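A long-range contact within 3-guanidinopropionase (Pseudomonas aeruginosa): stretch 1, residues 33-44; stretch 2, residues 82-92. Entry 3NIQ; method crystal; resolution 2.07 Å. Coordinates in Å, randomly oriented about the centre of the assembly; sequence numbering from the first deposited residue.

Stretch 1 (33-44) AALQVGLIGVPW
Stretch 2 82-92: LVRVGDLGDAP

A strand that begins at Val37 runs beside and parallel to strand 85-90. Their N-to-C directions differ by 29°, and their axes approach to 4.6 Å. Together the stretches bury 877 Å². Stretch 1 enters from a 3-10 segment that includes Ala33 and Ala34; stretch 2 enters from a helix, with Val83 the first residue to leave helical angles.

The register pairs Val37 with Val85 (CA to CA 5.0 Å), Gly38 with Gly86 (CA to CA 5.5 Å) and Leu39 with Asp87 (CA to CA 4.8 Å). A beta bulge then shifts the register by one, so that Gly41 pairs with Asp90 (CA to CA 4.4 Å). Stretch 2 takes up the extra residue around Leu88 (phi/psi -85/11) and Gly89 (80/-160). At the Gly89 angles a CB would jam against the preceding carbonyl oxygen, which by itself calls for glycine. The other strand residues are extended, as at Val37 (-130/121), Leu39 (-96/116) and Val85 (-119/141).

Backbone hydrogen bonds form a parallel ladder. Arg84 O accepts from both Gln36 N (2.8 Å) and Val37 N (3.0 Å). Gly86 N gives a weak bond to Val37 O at 3.4 Å. Leu39 N donates to Gly86 O at 2.9 Å, and Leu88 N donates to Leu39 O at 2.9 Å. Beyond the bulge, Gly41 N donates to Gly89 O at 3.1 Å, and Ala91 N to Gly41 O at 2.8 Å. CA-H...O contacts support the ladder, including Asp90 CA to Gly41 O at 3.2 Å.

Polar side chains strengthen the entry to the strands. Arg84 (chi1 m, chi2 t, chi3 p, chi4 89°) presents its guanidinium edge to a carbonyl: NE lies 2.7 Å and NH2 2.9 Å from Ala34 O, both as donors. The CA-to-CB bond of Gln36 (m, t, chi3 -84°) points toward stretch 2. Its OE1 accepts from Arg84 N at 2.9 Å, while its NE2 donates to a water at 3.1 Å. That water donates to Leu82 O, also at 3.1 Å, linking the side chain to the helix end. Within stretch 2, Asp87 (chi1 t, chi2 -31°) accepts at OD1 from Gly89 N at 2.8 Å, a bond that reaches across Leu88, inside the bulge.

Apolar side chains meet on both faces. Val37 (t), Leu39 (m, t) and Val85 (t) share one face. Leu39 CD2 lies 3.8 Å from Val85 CG1, and Val37 CG2 lies 4.0 Å from Val83 CG2 (Val83 chi1 m). A CB on Gly38 or Gly86 would point to the opposite face. There Leu35 (m, t) brings CD1 to 3.8 Å from Leu88 CG. Leu88 has chi1 -106° and chi2 t. Ile40 (chi1 m, chi2 147°) places CG1 3.8 Å from Leu88 CB. An ideal CB on Gly38 would lie 2.7 Å from Leu88 CD1, and one on Gly86 would lie 2.7 Å from Leu35 CD2. Both would clash, so the missing side chains leave room for the leucines. Val42 (t), whose CA-to-CB bond points away from stretch 2, still brings CG2 to 4.2 Å from Ala91 CB.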

# COMPACT_ATOMS: atom_id res chain seq x y z
N ALA A 33 35.54 16.44 13.70
CA ALA A 33 36.06 17.38 14.72
C ALA A 33 35.19 18.62 14.90
O ALA A 33 35.25 19.30 15.94
CB ALA A 33 37.52 17.79 14.39
N ALA A 34 34.37 18.93 13.89
CA ALA A 34 33.45 20.06 13.99
C ALA A 34 32.29 19.79 14.97
O ALA A 34 31.57 20.71 15.33
CB ALA A 34 32.92 20.42 12.60
N LEU A 35 32.13 18.53 15.41
CA LEU A 35 30.95 18.12 16.19
C LEU A 35 31.28 17.38 17.49
O LEU A 35 32.32 16.75 17.60
CB LEU A 35 30.06 17.19 15.34
CG LEU A 35 29.59 17.76 14.01
CD1 LEU A 35 28.94 16.68 13.15
CD2 LEU A 35 28.65 18.92 14.28
N GLN A 36 30.35 17.44 18.45
CA GLN A 36 30.48 16.67 19.69
C GLN A 36 29.65 15.39 19.63
O GLN A 36 30.01 14.38 20.24
CB GLN A 36 30.08 17.51 20.91
CG GLN A 36 31.04 18.67 21.19
CD GLN A 36 30.46 19.59 22.23
OE1 GLN A 36 29.68 20.47 21.91
NE2 GLN A 36 30.78 19.35 23.49
N VAL A 37 28.54 15.45 18.89
CA VAL A 37 27.73 14.26 18.59
C VAL A 37 27.50 14.25 17.08
O VAL A 37 26.94 15.20 16.52
CB VAL A 37 26.39 14.27 19.37
CG1 VAL A 37 25.48 13.10 18.95
CG2 VAL A 37 26.62 14.26 20.88
N GLY A 38 27.93 13.18 16.42
CA GLY A 38 27.75 13.01 14.97
C GLY A 38 26.61 12.07 14.64
O GLY A 38 26.55 10.96 15.17
N LEU A 39 25.70 12.53 13.78
CA LEU A 39 24.58 11.72 13.33
C LEU A 39 24.96 11.09 12.01
O LEU A 39 25.24 11.78 11.04
CB LEU A 39 23.29 12.55 13.18
CG LEU A 39 22.94 13.52 14.32
CD1 LEU A 39 21.56 14.17 14.09
CD2 LEU A 39 23.00 12.86 15.70
N ILE A 40 25.02 9.77 12.02
CA ILE A 40 25.63 9.05 10.91
C ILE A 40 24.72 7.97 10.38
O ILE A 40 24.13 7.20 11.15
CB ILE A 40 26.97 8.38 11.35
CG1 ILE A 40 27.95 9.43 11.91
CG2 ILE A 40 27.61 7.65 10.15
CD1 ILE A 40 28.87 8.84 13.07
N GLY A 41 24.62 7.88 9.06
CA GLY A 41 23.91 6.78 8.45
C GLY A 41 24.85 5.65 8.07
O GLY A 41 25.97 5.89 7.62
N VAL A 42 24.41 4.40 8.26
CA VAL A 42 25.18 3.27 7.75
C VAL A 42 24.30 2.38 6.86
O VAL A 42 23.71 1.39 7.33
CB VAL A 42 25.80 2.45 8.85
CG1 VAL A 42 26.80 1.48 8.23
CG2 VAL A 42 26.48 3.38 9.88
N PRO A 43 24.22 2.75 5.58
CA PRO A 43 23.24 2.16 4.67
C PRO A 43 23.76 0.83 4.14
O PRO A 43 24.22 0.75 3.02
CB PRO A 43 23.13 3.21 3.57
CG PRO A 43 24.49 3.89 3.54
CD PRO A 43 24.94 3.89 4.97
N TRP A 44 23.67 -0.21 4.97
CA TRP A 44 24.35 -1.46 4.68
C TRP A 44 23.58 -2.65 5.23
O TRP A 44 23.26 -2.70 6.43
CB TRP A 44 25.76 -1.40 5.29
CG TRP A 44 26.57 -2.63 5.06
CD1 TRP A 44 26.78 -3.27 3.87
CD2 TRP A 44 27.32 -3.36 6.04
NE1 TRP A 44 27.61 -4.36 4.05
CE2 TRP A 44 27.95 -4.44 5.38
CE3 TRP A 44 27.53 -3.20 7.42
CZ2 TRP A 44 28.76 -5.36 6.04
CZ3 TRP A 44 28.36 -4.12 8.08
CH2 TRP A 44 28.96 -5.18 7.38
N LEU A 82 22.88 22.29 24.19
CA LEU A 82 23.87 21.64 25.04
C LEU A 82 25.20 21.41 24.36
O LEU A 82 26.24 21.71 24.93
CB LEU A 82 23.35 20.30 25.59
CG LEU A 82 22.47 20.33 26.81
CD1 LEU A 82 22.34 18.90 27.35
CD2 LEU A 82 23.11 21.27 27.87
N VAL A 83 25.18 20.86 23.14
CA VAL A 83 26.42 20.49 22.44
C VAL A 83 26.28 20.69 20.94
O VAL A 83 25.18 21.01 20.46
CB VAL A 83 26.82 19.00 22.71
CG1 VAL A 83 26.86 18.71 24.20
CG2 VAL A 83 25.85 18.04 22.01
N ARG A 84 27.37 20.52 20.21
CA ARG A 84 27.35 20.63 18.76
C ARG A 84 26.96 19.30 18.11
O ARG A 84 27.67 18.28 18.24
CB ARG A 84 28.71 21.09 18.25
CG ARG A 84 29.16 22.45 18.82
CD ARG A 84 30.59 22.78 18.38
NE ARG A 84 30.71 22.65 16.93
CZ ARG A 84 30.47 23.63 16.05
NH1 ARG A 84 30.12 24.84 16.48
NH2 ARG A 84 30.61 23.39 14.75
N VAL A 85 25.83 19.33 17.40
CA VAL A 85 25.26 18.17 16.71
C VAL A 85 25.18 18.45 15.22
O VAL A 85 24.87 19.57 14.79
CB VAL A 85 23.83 17.83 17.24
CG1 VAL A 85 23.37 16.44 16.76
CG2 VAL A 85 23.81 17.87 18.77
N GLY A 86 25.47 17.43 14.41
CA GLY A 86 25.43 17.60 12.97
C GLY A 86 25.19 16.31 12.22
O GLY A 86 25.36 15.22 12.78
N ASP A 87 24.79 16.44 10.96
CA ASP A 87 24.63 15.28 10.07
C ASP A 87 25.98 15.04 9.42
O ASP A 87 26.43 15.81 8.57
CB ASP A 87 23.52 15.51 9.02
CG ASP A 87 23.20 14.26 8.19
OD1 ASP A 87 24.11 13.45 7.96
OD2 ASP A 87 22.04 14.10 7.74
N LEU A 88 26.64 13.97 9.85
CA LEU A 88 27.95 13.62 9.36
C LEU A 88 27.90 12.81 8.08
O LEU A 88 28.90 12.27 7.65
CB LEU A 88 28.71 12.85 10.45
CG LEU A 88 29.83 13.55 11.20
CD1 LEU A 88 30.52 12.54 12.11
CD2 LEU A 88 30.86 14.24 10.25
N GLY A 89 26.74 12.71 7.45
CA GLY A 89 26.64 11.97 6.19
C GLY A 89 26.56 10.47 6.47
O GLY A 89 26.20 10.05 7.59
N ASP A 90 26.88 9.67 5.46
CA ASP A 90 26.85 8.21 5.57
C ASP A 90 28.25 7.62 5.60
O ASP A 90 29.12 8.06 4.87
CB ASP A 90 26.12 7.60 4.37
CG ASP A 90 24.62 7.82 4.40
OD1 ASP A 90 24.05 8.19 5.46
OD2 ASP A 90 24.01 7.60 3.34
N ALA A 91 28.45 6.59 6.42
CA ALA A 91 29.67 5.80 6.36
C ALA A 91 29.83 5.17 4.94
O ALA A 91 28.84 4.90 4.27
CB ALA A 91 29.65 4.73 7.41
N PRO A 92 31.08 4.99 4.49
CA PRO A 92 31.32 4.34 3.20
C PRO A 92 30.89 2.87 3.27
O PRO A 92 31.13 2.20 4.27
CB PRO A 92 32.86 4.47 3.02
CG PRO A 92 33.39 4.71 4.41
CD PRO A 92 32.32 5.47 5.12
O HOH W 1 29.22 21.08 25.56